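Local coordinates for protein octopine dehydrogenase (Pecten maximus, PDB 3C7A) that catalyses the NADH-dependent reductive condensation of L-arginine with pyruvate to D-octopine, and the reverse oxidation, at residues Ser117-Asp127 with Arg381-Asn389; Tyr208-Leu216 with Tyr325-Met334. One frame throughout, in Å; residues are numbered along the deposited sequence.

Interaction 1: residues Ser117-Asp127 with Arg381-Asn389; sequences SQAGFEFQCRD and RCPQRYGFN
The guanidinium of Arg381 lies with one face against the backbone around Gly120 C and Phe121 N, while Ser117 O and the amide of Gln124 meet it at its edge. Its NH2 sends a nearly straight bond to Gln124 OE1 (2.8 Å, 163°), in the guanidinium plane although the two flat groups stand 81° apart; NE adds a weak bond to the same oxygen. On the other branch NH1 reaches Ala119 O at 3.2 Å from above the carbonyl plane. Gln124 OE1 reaches the guanidinium because its chain leaves with CG anti to the backbone N (chi1 -174°) and runs on extended. With an alanine in place of Arg381, Gln124 OE1 and Ala119 O would probably lose these donors and the Gln124 amide be freer to turn. Further along, Pro383 CB sits over one face of the Phe123 ring, with Arg381 O at that ring's edge. Tyr386 presents one face to Phe123 O, and its CD1 lies 3.6 Å from Asp127 CG. One water joins Gln124 NE2 to Tyr386 OH; another, donating to both, links Asp127 OD1 and Tyr386 O. Gly120, whose backbone angles call for glycine, is the N-cap of helix 121-129. The contact joins a Rossmann-type domain, through the turn and helix after parallel strand 111-114, with pyruvate-binding Gln118 in the turn, to the C-terminal loop before helix 391-396.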
loop_
_atom_site.group_PDB
_atom_site.type_symbol
_atom_site.label_atom_id
_atom_site.label_comp_id
_atom_site.label_asym_id
_atom_site.label_seq_id
_atom_site.Cartn_x
_atom_site.Cartn_y
_atom_site.Cartn_z
ATOM N N SER A 117 -0.991 1.781 3.263
ATOM C CA SER A 117 -0.168 2.981 3.182
ATOM C C SER A 117 0.605 3.033 1.870
ATOM O O SER A 117 0.572 4.037 1.157
ATOM C CB SER A 117 0.800 3.047 4.366
ATOM O OG SER A 117 0.129 3.432 5.553
ATOM N N GLN A 118 1.191 1.942 1.460
ATOM C CA GLN A 118 2.299 1.913 0.509
ATOM C C GLN A 118 3.593 2.688 1.016
ATOM O O GLN A 118 3.705 2.998 2.123
ATOM C CB GLN A 118 1.865 2.317 -0.963
ATOM C CG GLN A 118 0.900 1.318 -1.674
ATOM C CD GLN A 118 0.490 1.704 -3.088
ATOM O OE1 GLN A 118 -0.329 2.554 -3.284
ATOM N NE2 GLN A 118 1.076 1.058 -4.069
ATOM N N ALA A 119 4.529 2.965 0.154
ATOM C CA ALA A 119 5.878 3.358 0.542
ATOM C C ALA A 119 6.038 4.874 0.520
ATOM O O ALA A 119 5.664 5.533 -0.450
ATOM C CB ALA A 119 6.904 2.700 -0.367
ATOM N N GLY A 120 6.597 5.421 1.594
ATOM C CA GLY A 120 6.810 6.871 1.700
ATOM C C GLY A 120 5.708 7.654 2.403
ATOM O O GLY A 120 5.699 8.888 2.366
ATOM N N PHE A 121 4.790 6.932 3.046
ATOM C CA PHE A 121 3.633 7.508 3.748
ATOM C C PHE A 121 4.030 8.503 4.851
ATOM O O PHE A 121 3.461 9.597 4.942
ATOM C CB PHE A 121 2.774 6.371 4.330
ATOM C CG PHE A 121 1.414 6.803 4.829
ATOM C CD1 PHE A 121 1.178 6.960 6.194
ATOM C CD2 PHE A 121 0.361 7.016 3.940
ATOM C CE1 PHE A 121 -0.082 7.342 6.668
ATOM C CE2 PHE A 121 -0.903 7.400 4.401
ATOM C CZ PHE A 121 -1.125 7.563 5.769
ATOM N N GLU A 122 5.009 8.118 5.670
ATOM C CA GLU A 122 5.437 8.915 6.827
ATOM C C GLU A 122 6.200 10.194 6.456
ATOM O O GLU A 122 6.029 11.229 7.109
ATOM C CB GLU A 122 6.269 8.066 7.803
ATOM C CG GLU A 122 5.515 6.899 8.459
ATOM C CD GLU A 122 5.587 5.597 7.663
ATOM O OE1 GLU A 122 6.100 5.603 6.522
ATOM O OE2 GLU A 122 5.129 4.557 8.186
ATOM N N PHE A 123 7.040 10.120 5.420
ATOM C CA PHE A 123 7.802 11.288 4.947
ATOM C C PHE A 123 6.882 12.404 4.435
ATOM O O PHE A 123 7.132 13.589 4.691
ATOM C CB PHE A 123 8.811 10.908 3.846
ATOM C CG PHE A 123 9.778 9.806 4.230
ATOM C CD1 PHE A 123 10.386 9.780 5.486
ATOM C CD2 PHE A 123 10.107 8.812 3.308
ATOM C CE1 PHE A 123 11.283 8.763 5.828
ATOM C CE2 PHE A 123 11.006 7.792 3.639
ATOM C CZ PHE A 123 11.595 7.768 4.903
ATOM N N GLN A 124 5.827 12.011 3.719
ATOM C CA GLN A 124 4.848 12.941 3.137
ATOM C C GLN A 124 4.020 13.667 4.207
ATOM O O GLN A 124 3.787 14.875 4.102
ATOM C CB GLN A 124 3.932 12.195 2.151
ATOM C CG GLN A 124 2.960 13.080 1.360
ATOM C CD GLN A 124 2.141 12.301 0.334
ATOM O OE1 GLN A 124 1.538 11.270 0.646
ATOM N NE2 GLN A 124 2.110 12.801 -0.898
ATOM N N CYS A 125 3.585 12.922 5.225
ATOM C CA CYS A 125 2.810 13.468 6.347
ATOM C C CYS A 125 3.592 14.529 7.133
ATOM O O CYS A 125 3.036 15.566 7.509
ATOM C CB CYS A 125 2.354 12.334 7.279
ATOM S SG CYS A 125 1.209 12.811 8.612
ATOM N N ARG A 126 4.879 14.264 7.364
ATOM C CA ARG A 126 5.764 15.182 8.091
ATOM C C ARG A 126 5.959 16.520 7.363
ATOM O O ARG A 126 5.966 17.580 7.996
ATOM C CB ARG A 126 7.123 14.521 8.365
ATOM C CG ARG A 126 7.133 13.538 9.538
ATOM C CD ARG A 126 8.422 12.712 9.570
ATOM N NE ARG A 126 8.639 12.064 10.865
ATOM C CZ ARG A 126 9.535 11.105 11.097
ATOM N NH1 ARG A 126 10.315 10.652 10.120
ATOM N NH2 ARG A 126 9.650 10.588 12.313
ATOM N N ASP A 127 6.109 16.460 6.040
ATOM C CA ASP A 127 6.339 17.651 5.211
ATOM C C ASP A 127 5.146 18.616 5.195
ATOM O O ASP A 127 5.326 19.833 5.297
ATOM C CB ASP A 127 6.707 17.242 3.777
ATOM C CG ASP A 127 7.050 18.434 2.891
ATOM O OD1 ASP A 127 8.156 18.998 3.038
ATOM O OD2 ASP A 127 6.213 18.801 2.038
ATOM N N ARG A 381 8.088 9.808 -3.954
ATOM C CA ARG A 381 8.074 9.908 -2.491
ATOM C C ARG A 381 9.431 9.636 -1.817
ATOM O O ARG A 381 9.478 9.361 -0.612
ATOM C CB ARG A 381 7.027 8.953 -1.908
ATOM C CG ARG A 381 5.609 9.491 -1.838
ATOM C CD ARG A 381 4.666 8.352 -1.471
ATOM N NE ARG A 381 3.438 8.805 -0.826
ATOM C CZ ARG A 381 2.509 7.996 -0.320
ATOM N NH1 ARG A 381 2.655 6.677 -0.375
ATOM N NH2 ARG A 381 1.427 8.510 0.243
ATOM N N CYS A 382 10.523 9.704 -2.581
ATOM C CA CYS A 382 11.868 9.507 -2.020
ATOM C C CYS A 382 12.204 10.603 -0.996
ATOM O O CYS A 382 11.817 11.759 -1.186
ATOM C CB CYS A 382 12.933 9.422 -3.127
ATOM S SG CYS A 382 13.206 10.926 -4.109
ATOM N N PRO A 383 12.896 10.239 0.106
ATOM C CA PRO A 383 13.203 11.183 1.196
ATOM C C PRO A 383 13.934 12.466 0.780
ATOM O O PRO A 383 13.736 13.509 1.410
ATOM C CB PRO A 383 14.073 10.355 2.156
ATOM C CG PRO A 383 14.505 9.152 1.376
ATOM C CD PRO A 383 13.407 8.887 0.403
ATOM N N GLN A 384 14.761 12.389 -0.265
ATOM C CA GLN A 384 15.534 13.543 -0.749
ATOM C C GLN A 384 14.669 14.626 -1.403
ATOM O O GLN A 384 15.069 15.792 -1.462
ATOM C CB GLN A 384 16.638 13.099 -1.718
ATOM C CG GLN A 384 17.810 12.359 -1.065
ATOM C CD GLN A 384 17.555 10.867 -0.868
ATOM O OE1 GLN A 384 16.501 10.340 -1.238
ATOM N NE2 GLN A 384 18.529 10.179 -0.281
ATOM N N ARG A 385 13.492 14.233 -1.891
ATOM C CA ARG A 385 12.531 15.162 -2.494
ATOM C C ARG A 385 12.009 16.184 -1.475
ATOM O O ARG A 385 11.648 17.306 -1.843
ATOM C CB ARG A 385 11.357 14.388 -3.110
ATOM C CG ARG A 385 10.382 15.235 -3.920
ATOM C CD ARG A 385 8.950 15.017 -3.448
ATOM N NE ARG A 385 7.987 15.863 -4.154
ATOM C CZ ARG A 385 7.698 17.124 -3.833
ATOM N NH1 ARG A 385 6.803 17.795 -4.546
ATOM N NH2 ARG A 385 8.300 17.721 -2.810
ATOM N N TYR A 386 11.975 15.788 -0.202
ATOM C CA TYR A 386 11.485 16.650 0.879
ATOM C C TYR A 386 12.618 17.280 1.702
ATOM O O TYR A 386 12.363 18.048 2.634
ATOM C CB TYR A 386 10.536 15.873 1.802
ATOM C CG TYR A 386 9.385 15.174 1.104
ATOM C CD1 TYR A 386 8.281 15.892 0.637
ATOM C CD2 TYR A 386 9.390 13.790 0.928
ATOM C CE1 TYR A 386 7.216 15.250 0.000
ATOM C CE2 TYR A 386 8.329 13.136 0.293
ATOM C CZ TYR A 386 7.249 13.873 -0.167
ATOM O OH TYR A 386 6.201 13.234 -0.792
ATOM N N GLY A 387 13.861 16.949 1.361
ATOM C CA GLY A 387 15.029 17.521 2.032
ATOM C C GLY A 387 15.570 16.737 3.219
ATOM O O GLY A 387 16.356 17.269 4.006
ATOM N N PHE A 388 15.146 15.480 3.353
ATOM C CA PHE A 388 15.699 14.572 4.363
ATOM C C PHE A 388 16.856 13.784 3.741
ATOM O O PHE A 388 16.634 12.810 3.016
ATOM C CB PHE A 388 14.627 13.613 4.907
ATOM C CG PHE A 388 13.420 14.300 5.505
ATOM C CD1 PHE A 388 13.537 15.094 6.647
ATOM C CD2 PHE A 388 12.158 14.125 4.940
ATOM C CE1 PHE A 388 12.418 15.720 7.204
ATOM C CE2 PHE A 388 11.033 14.745 5.491
ATOM C CZ PHE A 388 11.165 15.545 6.626
ATOM N N ASN A 389 18.084 14.214 4.032
ATOM C CA ASN A 389 19.276 13.719 3.330
ATOM C C ASN A 389 20.160 12.735 4.114
ATOM O O ASN A 389 21.029 12.082 3.527
ATOM C CB ASN A 389 20.124 14.898 2.822
ATOM C CG ASN A 389 19.364 15.812 1.863
ATOM O OD1 ASN A 389 19.478 17.036 1.939
ATOM N ND2 ASN A 389 18.590 15.221 0.955
HETATM O O HOH W 1 3.892 15.273 -1.847
HETATM O O HOH W 2 10.382 18.794 4.780
HETATM O O HOH W 3 10.594 20.506 1.044
#

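Interaction 2: residues Tyr208-Leu216 with Tyr325-Met334; sequences YSFVHPAIL and YLTEDIPMGM
Ser209 fits its small side chain against the backbone of Gly333 and Met334, with OG 3.7 Å from Gly333 CA. A side chain on that glycine would crowd the hydroxyl and clash with Asp329 O, which is consistent with the close approach of the two backbones here. Met334 fills the next hollow: its CG lies 3.7 Å from Ser209 O, SD touches both Phe210 CA and Pro213 CG at 4.1 Å, and a bend at chi3 (73°) turns CE toward Phe210 CB. The Pro213 ring is the opposing bump, wedged among Met334 SD, Ile330 CD1 and Leu326 CD2. One turn on, Leu216 CD1 rests against both Tyr325 CB and Leu326 CD2, 4.3 Å from the former.

The active-site residue His212 is framed by two side chains. Tyr325 comes edge-on over one face of the imidazole, a T-shaped pair with centroids 5.3 Å apart and planes at 68°, while the Asp329 carboxylate lies almost coplanar with the ring at its edge. OD2 stays 3.8 Å from ND1, and a water bridges this carboxylate to Ser209 O and His212 N. On the other nitrogen, NE2 hydrogen-bonds Tyr235 OH. Thus the turn and first residues of helix 211-220 pack on the loop leading into helix 330-344 and on that helix's first turn, within the alpha-helical domain; helix 240-263 lies against Phe210 and Ala214, and helix 349-362 against Leu326 and Met334.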
loop_
_atom_site.group_PDB
_atom_site.type_symbol
_atom_site.label_atom_id
_atom_site.label_comp_id
_atom_site.label_asym_id
_atom_site.label_seq_id
_atom_site.Cartn_x
_atom_site.Cartn_y
_atom_site.Cartn_z
ATOM N N TYR A 208 8.367 -5.810 -0.958
ATOM C CA TYR A 208 8.886 -6.519 -2.137
ATOM C C TYR A 208 8.447 -5.852 -3.452
ATOM O O TYR A 208 7.846 -6.498 -4.316
ATOM C CB TYR A 208 8.474 -8.003 -2.133
ATOM C CG TYR A 208 8.996 -8.858 -0.989
ATOM C CD1 TYR A 208 10.317 -8.757 -0.542
ATOM C CD2 TYR A 208 8.172 -9.811 -0.386
ATOM C CE1 TYR A 208 10.792 -9.562 0.501
ATOM C CE2 TYR A 208 8.635 -10.620 0.652
ATOM C CZ TYR A 208 9.943 -10.493 1.089
ATOM O OH TYR A 208 10.396 -11.297 2.112
ATOM N N SER A 209 8.756 -4.561 -3.593
ATOM C CA SER A 209 8.305 -3.748 -4.737
ATOM C C SER A 209 8.790 -4.240 -6.110
ATOM O O SER A 209 8.242 -3.846 -7.145
ATOM C CB SER A 209 8.708 -2.280 -4.537
ATOM O OG SER A 209 8.047 -1.706 -3.420
ATOM N N PHE A 210 9.803 -5.106 -6.103
ATOM C CA PHE A 210 10.443 -5.618 -7.322
ATOM C C PHE A 210 9.702 -6.762 -8.035
ATOM O O PHE A 210 10.061 -7.117 -9.162
ATOM C CB PHE A 210 11.885 -6.057 -7.011
ATOM C CG PHE A 210 11.988 -7.123 -5.941
ATOM C CD1 PHE A 210 11.837 -8.473 -6.259
ATOM C CD2 PHE A 210 12.245 -6.775 -4.615
ATOM C CE1 PHE A 210 11.931 -9.458 -5.273
ATOM C CE2 PHE A 210 12.341 -7.753 -3.621
ATOM C CZ PHE A 210 12.185 -9.096 -3.950
ATOM N N VAL A 211 8.681 -7.328 -7.388
ATOM C CA VAL A 211 8.037 -8.575 -7.850
ATOM C C VAL A 211 7.374 -8.499 -9.240
ATOM O O VAL A 211 7.722 -9.276 -10.133
ATOM C CB VAL A 211 7.042 -9.149 -6.787
ATOM C CG1 VAL A 211 6.236 -10.321 -7.352
ATOM C CG2 VAL A 211 7.786 -9.590 -5.533
ATOM N N HIS A 212 6.430 -7.575 -9.416
ATOM C CA HIS A 212 5.701 -7.456 -10.687
ATOM C C HIS A 212 6.528 -6.944 -11.878
ATOM O O HIS A 212 6.385 -7.469 -12.985
ATOM C CB HIS A 212 4.402 -6.650 -10.526
ATOM C CG HIS A 212 3.320 -7.385 -9.794
ATOM N ND1 HIS A 212 2.491 -6.771 -8.880
ATOM C CD2 HIS A 212 2.939 -8.684 -9.833
ATOM C CE1 HIS A 212 1.642 -7.659 -8.393
ATOM N NE2 HIS A 212 1.893 -8.827 -8.955
ATOM N N PRO A 213 7.382 -5.914 -11.666
ATOM C CA PRO A 213 8.298 -5.493 -12.737
ATOM C C PRO A 213 9.248 -6.593 -13.233
ATOM O O PRO A 213 9.605 -6.602 -14.415
ATOM C CB PRO A 213 9.094 -4.352 -12.089
ATOM C CG PRO A 213 8.202 -3.836 -11.017
ATOM C CD PRO A 213 7.528 -5.056 -10.473
ATOM N N ALA A 214 9.642 -7.506 -12.344
ATOM C CA ALA A 214 10.541 -8.613 -12.696
ATOM C C ALA A 214 9.876 -9.681 -13.571
ATOM O O ALA A 214 10.524 -10.268 -14.442
ATOM C CB ALA A 214 11.133 -9.248 -11.438
ATOM N N ILE A 215 8.589 -9.930 -13.330
ATOM C CA ILE A 215 7.811 -10.910 -14.100
ATOM C C ILE A 215 7.538 -10.421 -15.531
ATOM O O ILE A 215 7.567 -11.213 -16.482
ATOM C CB ILE A 215 6.492 -11.296 -13.361
ATOM C CG1 ILE A 215 6.815 -12.077 -12.078
ATOM C CG2 ILE A 215 5.558 -12.113 -14.265
ATOM C CD1 ILE A 215 5.655 -12.202 -11.098
ATOM N N LEU A 216 7.290 -9.119 -15.676
ATOM C CA LEU A 216 7.088 -8.500 -16.989
ATOM C C LEU A 216 8.381 -8.443 -17.815
ATOM O O LEU A 216 8.351 -8.635 -19.035
ATOM C CB LEU A 216 6.478 -7.098 -16.843
ATOM C CG LEU A 216 5.022 -6.979 -16.373
ATOM C CD1 LEU A 216 4.716 -5.559 -15.916
ATOM C CD2 LEU A 216 4.035 -7.418 -17.454
ATOM N N TYR A 325 0.396 -1.603 -13.001
ATOM C CA TYR A 325 1.518 -2.436 -12.551
ATOM C C TYR A 325 2.832 -1.656 -12.450
ATOM O O TYR A 325 3.687 -1.979 -11.622
ATOM C CB TYR A 325 1.718 -3.646 -13.476
ATOM C CG TYR A 325 0.691 -4.754 -13.339
ATOM C CD1 TYR A 325 -0.111 -5.119 -14.420
ATOM C CD2 TYR A 325 0.531 -5.450 -12.137
ATOM C CE1 TYR A 325 -1.052 -6.142 -14.312
ATOM C CE2 TYR A 325 -0.410 -6.475 -12.016
ATOM C CZ TYR A 325 -1.197 -6.815 -13.109
ATOM O OH TYR A 325 -2.129 -7.824 -13.003
ATOM N N LEU A 326 2.987 -0.639 -13.297
ATOM C CA LEU A 326 4.213 0.162 -13.340
ATOM C C LEU A 326 4.002 1.618 -12.912
ATOM O O LEU A 326 4.904 2.233 -12.343
ATOM C CB LEU A 326 4.852 0.109 -14.736
ATOM C CG LEU A 326 5.322 -1.240 -15.303
ATOM C CD1 LEU A 326 5.703 -1.097 -16.771
ATOM C CD2 LEU A 326 6.484 -1.833 -14.505
ATOM N N THR A 327 2.813 2.158 -13.183
ATOM C CA THR A 327 2.508 3.564 -12.883
ATOM C C THR A 327 2.361 3.863 -11.382
ATOM O O THR A 327 2.421 5.024 -10.969
ATOM C CB THR A 327 1.258 4.073 -13.653
ATOM O OG1 THR A 327 0.128 3.248 -13.350
ATOM C CG2 THR A 327 1.505 4.062 -15.160
ATOM N N GLU A 328 2.170 2.814 -10.581
ATOM C CA GLU A 328 2.101 2.938 -9.121
ATOM C C GLU A 328 3.326 2.328 -8.425
ATOM O O GLU A 328 3.921 2.958 -7.551
ATOM C CB GLU A 328 0.808 2.314 -8.576
ATOM C CG GLU A 328 -0.434 3.201 -8.700
ATOM C CD GLU A 328 -0.795 3.922 -7.404
ATOM O OE1 GLU A 328 -1.157 3.244 -6.417
ATOM O OE2 GLU A 328 -0.738 5.171 -7.377
ATOM N N ASP A 329 3.701 1.112 -8.827
ATOM C CA ASP A 329 4.773 0.352 -8.162
ATOM C C ASP A 329 6.187 0.937 -8.303
ATOM O O ASP A 329 7.073 0.606 -7.510
ATOM C CB ASP A 329 4.763 -1.116 -8.616
ATOM C CG ASP A 329 3.571 -1.899 -8.075
ATOM O OD1 ASP A 329 2.729 -1.315 -7.359
ATOM O OD2 ASP A 329 3.478 -3.112 -8.369
ATOM N N ILE A 330 6.400 1.792 -9.303
ATOM C CA ILE A 330 7.706 2.437 -9.495
ATOM C C ILE A 330 7.860 3.735 -8.669
ATOM O O ILE A 330 8.701 3.778 -7.769
ATOM C CB ILE A 330 8.069 2.646 -11.011
ATOM C CG1 ILE A 330 8.098 1.309 -11.775
ATOM C CG2 ILE A 330 9.387 3.422 -11.172
ATOM C CD1 ILE A 330 9.180 0.312 -11.336
ATOM N N PRO A 331 7.051 4.786 -8.956
ATOM C CA PRO A 331 7.233 6.046 -8.214
ATOM C C PRO A 331 6.825 5.990 -6.736
ATOM O O PRO A 331 7.340 6.768 -5.926
ATOM C CB PRO A 331 6.348 7.038 -8.978
ATOM C CG PRO A 331 5.304 6.201 -9.618
ATOM C CD PRO A 331 5.961 4.892 -9.949
ATOM N N MET A 332 5.840 5.172 -6.388
ATOM C CA MET A 332 5.360 4.935 -5.014
ATOM C C MET A 332 5.909 3.652 -4.274
ATOM O O MET A 332 5.347 3.259 -3.263
ATOM C CB MET A 332 3.825 4.919 -4.963
ATOM C CG MET A 332 3.077 6.016 -5.714
ATOM S SD MET A 332 3.099 7.588 -4.932
ATOM C CE MET A 332 4.344 8.274 -5.760
ATOM N N GLY A 333 6.995 3.072 -4.818
ATOM C CA GLY A 333 7.616 1.820 -4.423
ATOM C C GLY A 333 9.153 1.646 -4.613
ATOM O O GLY A 333 9.929 2.018 -3.773
ATOM N N MET A 334 9.564 1.103 -5.737
ATOM C CA MET A 334 10.998 0.941 -6.091
ATOM C C MET A 334 11.903 2.224 -5.901
ATOM O O MET A 334 12.967 2.121 -5.353
ATOM C CB MET A 334 11.209 0.272 -7.489
ATOM C CG MET A 334 10.792 -1.213 -7.749
ATOM S SD MET A 334 11.508 -2.116 -9.201
ATOM C CE MET A 334 13.158 -2.367 -8.621
HETATM O O HOH W 4 5.446 -5.506 -7.427
#

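Overall arrangement
Interactions 1 and 2, their centres 18 Å apart, meet where the turn before helix 121-129 faces the start of helix 330-344. Ala119 CB lies 3.3 Å from Met332 O and 4.2 Å from Gly333 CA, and Arg381 CD packs 3.9 Å from Met332 SD, joining the two contacts directly. Between them they bring together residues of the catalytic cleft: Gln118 from 117-127 and the active-site His212 from 208-216 both bind pyruvate. The side chains of Asp329 and Gln118 come within about 4 Å of each other across the two contacts. Bound NAD lies about 5 Å from the Gln118 side chain and about 8 Å from that of Asp329.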